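Citrate synthase (Pyrobaculum aerophilum, PDB 2IBP) catalyses the condensation of acetyl-CoA with oxaloacetate to citrate and CoA, working as a thermophilic homodimer of topologically interlinked chains. Local coordinates at the interface of chains A and B. Sequence-based numbering; all coordinates share one arbitrary frame. Chains: chain A/B, Citrate synthase.

Contact 1: the interface of chains A and B. Residues chain A 134-135, 229-231; chain B 243, 246-248.
A:Thr229 and A:Leu230 press against the B:Gly246-B:Pro247-B:Leu248 turn, loop against loop, in the dimer interface of this citrate synthase. The hydroxyl OG1 of A:Thr229 can donate to the backbone carbonyl O of B:Ala243 at 2.9 Å, lying in the carbonyl plane on a lone pair. That hydroxyl sits between its own backbone N and carbonyl carbon (chi1 67°), which points it at chain B and leaves CG2 beside the backbone N. The carbonyl O of A:Thr229 accepts the amide N of B:Leu248 at 3.0 Å; the bond is nearly straight, though the donor is tilted from the carbonyl plane. The same oxygen lies against the start of the B:Pro247 ring, whose tertiary amide nitrogen has no hydrogen to offer. B:Pro247 packs into a corner of chain A, CG meeting A:Leu230 CB at 3.8 Å and, roughly at a right angle to that, the carbonyl O of A:Leu134 at 3.6 Å. Beyond it the two leucine side chains cross obliquely, A:Leu230 CG meeting B:Leu248 CD1 at 3.7 Å. Further out, A:Ser231 packs its CA on that of B:Gly246. B:Ala243 belongs to helix 233-244, near whose C-terminal end its carbonyl faces the threonine hydroxyl, while A:Leu134 and A:Ser135 close helix 125-135.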
# COMPACT_ATOMS: atom_id res chain seq x y z
N LEU A 134 -1.46 -11.60 15.94
CA LEU A 134 -1.97 -10.23 15.82
C LEU A 134 -3.50 -10.21 15.69
O LEU A 134 -4.14 -9.23 16.05
CB LEU A 134 -1.31 -9.50 14.66
CG LEU A 134 0.18 -9.25 14.85
CD1 LEU A 134 0.76 -8.58 13.59
CD2 LEU A 134 0.45 -8.43 16.09
N SER A 135 -4.08 -11.30 15.18
CA SER A 135 -5.53 -11.38 15.01
C SER A 135 -6.24 -11.31 16.37
O SER A 135 -7.39 -10.88 16.45
CB SER A 135 -5.94 -12.66 14.28
OG SER A 135 -5.84 -13.80 15.11
N THR A 229 -2.72 -1.39 10.42
CA THR A 229 -3.90 -2.22 10.59
C THR A 229 -3.53 -3.58 11.18
O THR A 229 -4.37 -4.46 11.34
CB THR A 229 -4.60 -2.50 9.26
OG1 THR A 229 -3.77 -3.33 8.43
CG2 THR A 229 -4.96 -1.22 8.53
N LEU A 230 -2.23 -3.74 11.43
CA LEU A 230 -1.63 -4.99 11.88
C LEU A 230 -1.58 -6.03 10.78
O LEU A 230 -1.45 -7.23 11.05
CB LEU A 230 -2.25 -5.52 13.16
CG LEU A 230 -2.08 -4.58 14.36
CD1 LEU A 230 -2.61 -5.30 15.61
CD2 LEU A 230 -0.65 -4.15 14.58
N SER A 231 -1.64 -5.56 9.53
CA SER A 231 -1.45 -6.42 8.38
C SER A 231 -0.00 -6.92 8.43
O SER A 231 0.84 -6.35 9.11
CB SER A 231 -1.72 -5.67 7.08
OG SER A 231 -1.61 -6.53 5.97
N ALA B 243 -3.78 -3.33 3.25
CA ALA B 243 -4.21 -2.70 4.49
C ALA B 243 -5.47 -3.37 5.02
O ALA B 243 -5.61 -3.58 6.22
CB ALA B 243 -4.47 -1.22 4.26
N GLY B 246 -5.50 -6.41 7.45
CA GLY B 246 -5.09 -6.27 8.85
C GLY B 246 -6.28 -6.39 9.78
O GLY B 246 -7.35 -5.86 9.49
N PRO B 247 -6.10 -7.03 10.95
CA PRO B 247 -7.23 -7.23 11.85
C PRO B 247 -7.82 -5.96 12.47
O PRO B 247 -8.95 -6.00 13.01
CB PRO B 247 -6.67 -8.17 12.92
CG PRO B 247 -5.20 -7.93 12.91
CD PRO B 247 -4.87 -7.67 11.47
N LEU B 248 -7.11 -4.84 12.41
CA LEU B 248 -7.65 -3.59 12.91
C LEU B 248 -8.50 -2.85 11.87
O LEU B 248 -9.15 -1.85 12.18
CB LEU B 248 -6.56 -2.68 13.45
CG LEU B 248 -5.74 -3.25 14.61
CD1 LEU B 248 -4.75 -2.18 15.09
CD2 LEU B 248 -6.66 -3.71 15.75

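Contact 2: the interface of chains A and B. Residues chain A 387, 390; chain B 26-28, 290.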
# COMPACT_ATOMS: atom_id res chain seq x y z
N ARG A 387 -0.73 2.58 16.03
CA ARG A 387 -2.05 3.20 15.99
C ARG A 387 -2.50 3.15 14.55
O ARG A 387 -1.80 3.64 13.67
CB ARG A 387 -2.04 4.65 16.47
CG ARG A 387 -3.42 5.31 16.49
CD ARG A 387 -4.30 4.65 17.53
NE ARG A 387 -5.53 5.39 17.80
CZ ARG A 387 -5.67 6.31 18.76
NH1 ARG A 387 -4.64 6.65 19.53
NH2 ARG A 387 -6.84 6.91 18.94
N ARG A 390 -6.07 6.96 10.69
CA ARG A 390 -7.48 7.36 10.61
C ARG A 390 -7.65 8.78 10.06
O ARG A 390 -8.24 9.62 10.73
CB ARG A 390 -8.08 7.32 12.02
CG ARG A 390 -8.20 5.94 12.64
CD ARG A 390 -8.65 6.02 14.10
NE ARG A 390 -8.81 4.70 14.70
CZ ARG A 390 -8.92 4.47 16.01
NH1 ARG A 390 -8.83 5.47 16.87
NH2 ARG A 390 -9.07 3.23 16.45
N LEU B 26 -2.53 9.93 12.72
CA LEU B 26 -3.09 11.08 11.99
C LEU B 26 -4.61 11.10 12.11
O LEU B 26 -5.31 11.50 11.17
CB LEU B 26 -2.68 11.05 10.53
CG LEU B 26 -1.16 11.16 10.31
CD1 LEU B 26 -0.84 11.18 8.82
CD2 LEU B 26 -0.62 12.41 11.02
N GLU B 27 -5.11 10.74 13.28
CA GLU B 27 -6.54 10.66 13.49
C GLU B 27 -7.22 12.00 13.25
O GLU B 27 -6.86 13.00 13.85
CB GLU B 27 -6.86 10.12 14.87
CG GLU B 27 -8.35 9.85 15.06
CD GLU B 27 -8.66 9.00 16.26
OE1 GLU B 27 -7.73 8.59 16.99
OE2 GLU B 27 -9.86 8.72 16.46
N ASP B 28 -8.17 11.98 12.32
CA ASP B 28 -8.97 13.15 11.97
C ASP B 28 -8.24 14.18 11.10
O ASP B 28 -8.82 15.20 10.72
CB ASP B 28 -9.55 13.80 13.23
CG ASP B 28 -10.42 12.85 14.04
OD1 ASP B 28 -11.09 11.99 13.43
OD2 ASP B 28 -10.48 12.99 15.28
N ARG B 290 -17.18 5.30 15.10
CA ARG B 290 -16.42 6.53 15.23
C ARG B 290 -17.15 7.74 14.69
O ARG B 290 -16.92 8.86 15.16
CB ARG B 290 -15.07 6.41 14.54
CG ARG B 290 -14.14 5.34 15.08
CD ARG B 290 -12.69 5.57 14.60
NE ARG B 290 -12.62 6.12 13.25
CZ ARG B 290 -12.29 7.38 12.95
NH1 ARG B 290 -11.89 8.23 13.90
NH2 ARG B 290 -12.28 7.78 11.69
O HOH W 1 -10.86 10.14 11.17
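B:Glu27 sends its CG anti to the backbone N (chi1 -172°) and stays extended beyond it, while A:Arg390 turns CG beside its own backbone N (chi1 -67°) and runs straight to NE. The two side chains lie side by side and point the same way, with A:Arg390 CD 3.7 Å from B:Glu27 CD. The carboxylate stands at the guanidinium edge, in plane, but is turned steeply across it, at 81°. NH1 of A:Arg390 makes a salt bridge to OE1 of B:Glu27 at 3.3 Å, and its hydrogen bonds to both carboxylate oxygens are weak. Poorly ordered A:Arg387 adds a salt bridge to OE1, by charge and not a hydrogen bond. CD of B:Arg290, also poorly ordered, lies over one face of the A:Arg390 guanidinium, toward its rim. An alanine at B:Glu27 would probably leave A:Arg390 and A:Arg387 without their shared counter-charge and let the A:Arg390 head turn. More firmly, the amide N of B:Asp28 donates to the carbonyl O of A:Arg390 at 2.8 Å. Water 1 joins that carbonyl, 2.7 Å away, to OD1 of B:Asp28 and NH2 of B:Arg290. The site ties the C-terminal stretch of chain A to segment 26-28 of chain B, near the predicted catalytic B:His289.

Contact 3: the interface of chains A and B. Residues chain A 221, 225-226, 229, 389, 391; chain B 218, 221-222, 225, 239.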
# COMPACT_ATOMS: atom_id res chain seq x y z
N PHE A 221 5.97 5.34 3.92
CA PHE A 221 4.68 5.71 4.48
C PHE A 221 3.61 4.67 4.18
O PHE A 221 2.83 4.30 5.07
CB PHE A 221 4.27 7.08 3.97
CG PHE A 221 3.06 7.65 4.64
CD1 PHE A 221 2.88 7.52 6.00
CD2 PHE A 221 2.22 8.50 3.93
CE1 PHE A 221 1.81 8.10 6.62
CE2 PHE A 221 1.14 9.09 4.56
CZ PHE A 221 0.95 8.89 5.90
N VAL A 225 1.13 2.67 6.71
CA VAL A 225 -0.34 2.67 6.66
C VAL A 225 -0.86 1.23 6.69
O VAL A 225 -1.80 0.91 7.42
CB VAL A 225 -0.86 3.44 5.44
CG1 VAL A 225 -2.39 3.29 5.33
CG2 VAL A 225 -0.49 4.90 5.57
N VAL A 226 -0.26 0.37 5.89
CA VAL A 226 -0.64 -1.01 5.84
C VAL A 226 -0.33 -1.68 7.16
O VAL A 226 -1.18 -2.34 7.74
CB VAL A 226 0.04 -1.74 4.67
CG1 VAL A 226 -0.14 -3.25 4.78
CG2 VAL A 226 -0.49 -1.20 3.34
N THR A 229 -2.72 -1.39 10.42
CA THR A 229 -3.90 -2.22 10.59
C THR A 229 -3.53 -3.58 11.18
O THR A 229 -4.37 -4.46 11.34
CB THR A 229 -4.60 -2.50 9.26
OG1 THR A 229 -3.77 -3.33 8.43
CG2 THR A 229 -4.96 -1.22 8.53
N PHE A 389 -3.97 4.21 11.15
CA PHE A 389 -4.14 5.52 10.52
C PHE A 389 -5.62 5.78 10.26
O PHE A 389 -6.33 4.92 9.75
CB PHE A 389 -3.29 5.68 9.28
CG PHE A 389 -1.83 5.90 9.58
CD1 PHE A 389 -1.36 7.18 9.84
CD2 PHE A 389 -0.98 4.84 9.75
CE1 PHE A 389 -0.01 7.38 10.16
CE2 PHE A 389 0.33 5.03 10.11
CZ PHE A 389 0.82 6.30 10.30
N PRO A 391 -7.11 9.07 8.87
CA PRO A 391 -7.28 10.41 8.33
C PRO A 391 -8.70 10.55 7.84
O PRO A 391 -9.49 9.60 7.92
CB PRO A 391 -6.32 10.43 7.15
CG PRO A 391 -6.35 9.00 6.67
CD PRO A 391 -6.40 8.19 7.93
N ALA B 218 -8.02 2.79 6.51
CA ALA B 218 -6.63 2.58 6.15
C ALA B 218 -6.45 2.04 4.73
O ALA B 218 -5.45 2.35 4.09
CB ALA B 218 -5.93 1.70 7.16
N PHE B 221 -6.85 4.98 2.49
CA PHE B 221 -5.68 5.81 2.69
C PHE B 221 -4.44 5.21 2.00
O PHE B 221 -3.71 5.92 1.31
CB PHE B 221 -5.43 6.01 4.17
CG PHE B 221 -4.36 7.02 4.47
CD1 PHE B 221 -4.25 8.17 3.70
CD2 PHE B 221 -3.58 6.91 5.62
CE1 PHE B 221 -3.28 9.12 4.00
CE2 PHE B 221 -2.66 7.88 5.94
CZ PHE B 221 -2.52 8.99 5.13
N ALA B 222 -4.26 3.89 2.11
CA ALA B 222 -3.14 3.21 1.44
C ALA B 222 -3.21 3.44 -0.07
O ALA B 222 -2.21 3.71 -0.73
CB ALA B 222 -3.15 1.73 1.74
N VAL B 225 -1.94 6.90 -0.77
CA VAL B 225 -0.49 7.04 -0.65
C VAL B 225 0.23 6.46 -1.87
O VAL B 225 1.15 7.06 -2.42
CB VAL B 225 0.04 6.42 0.65
CG1 VAL B 225 1.57 6.51 0.67
CG2 VAL B 225 -0.58 7.10 1.84
N ALA B 239 -2.54 -2.34 -2.72
CA ALA B 239 -2.10 -1.77 -1.45
C ALA B 239 -3.30 -1.60 -0.51
O ALA B 239 -3.19 -1.82 0.69
CB ALA B 239 -1.42 -0.43 -1.68
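A:Phe221 and B:Phe221, the same residue in each chain, meet edge-to-face with their planes at 85° and their CZ tips 3.6 Å apart. Each takes CG anti to the backbone N (chi1 -171° in both), which swings the rings out of their helices towards one another across the two-fold. Valines brace the pair. A:Val225 CG2 lies over a face of its own A:Phe221, offset toward the rim, and also touches B:Phe221 at CD2, 3.7 Å away. B:Val225 CG2 does the converse, lying over one face of B:Phe221 and meeting A:Phe221 CD2 at 3.8 Å. The opposite face of B:Phe221 is capped by A:Pro391, whose CG stands over the ring centre, 3.6 Å from the centroid, in a CH-pi contact. A:Phe389 CB touches the ring at CD2. B:Phe221 is thus held between B:Val225 of its own chain and A:Pro391 of the other, with A:Phe221 at its tip. The other branch of A:Val225, CG1, anti to the backbone N, lies against the backbone of B:Ala218 and B:Ala222. Nearby, the methyl CG2 of A:Thr229 packs tightly on B:Ala218 CB, at 3.4 Å. The carbonyl O of A:Val226, like that of B:Ala243, lies 2.9 Å from A:Thr229 OG1; the one hydroxyl hydrogen can serve either or be shared between them. Helix 218-227 of each chain runs antiparallel to its twin here, forming an apolar core of the dimer, with the C-terminal stretch of chain A over it.

Contact 3 lies between the others: its centre is about 11 Å from those of contact 1 and contact 2, which are about 15 Å apart. Contacts 1 and 3 share A:Thr229 and helix 233-244 of chain B. A:Phe389 of contact 3 precedes A:Arg390 of contact 2. The centre of contact 2 is about 12 Å from B:His289, a predicted active-site residue, that of contact 1 about 32 Å from A:His289. The disulfide Cys19-Cys394 closes each chain into a loop, and contact 2 pairs segments close in sequence to Cys394 of chain A and Cys19 of chain B, so packing and interlinking may reinforce each other.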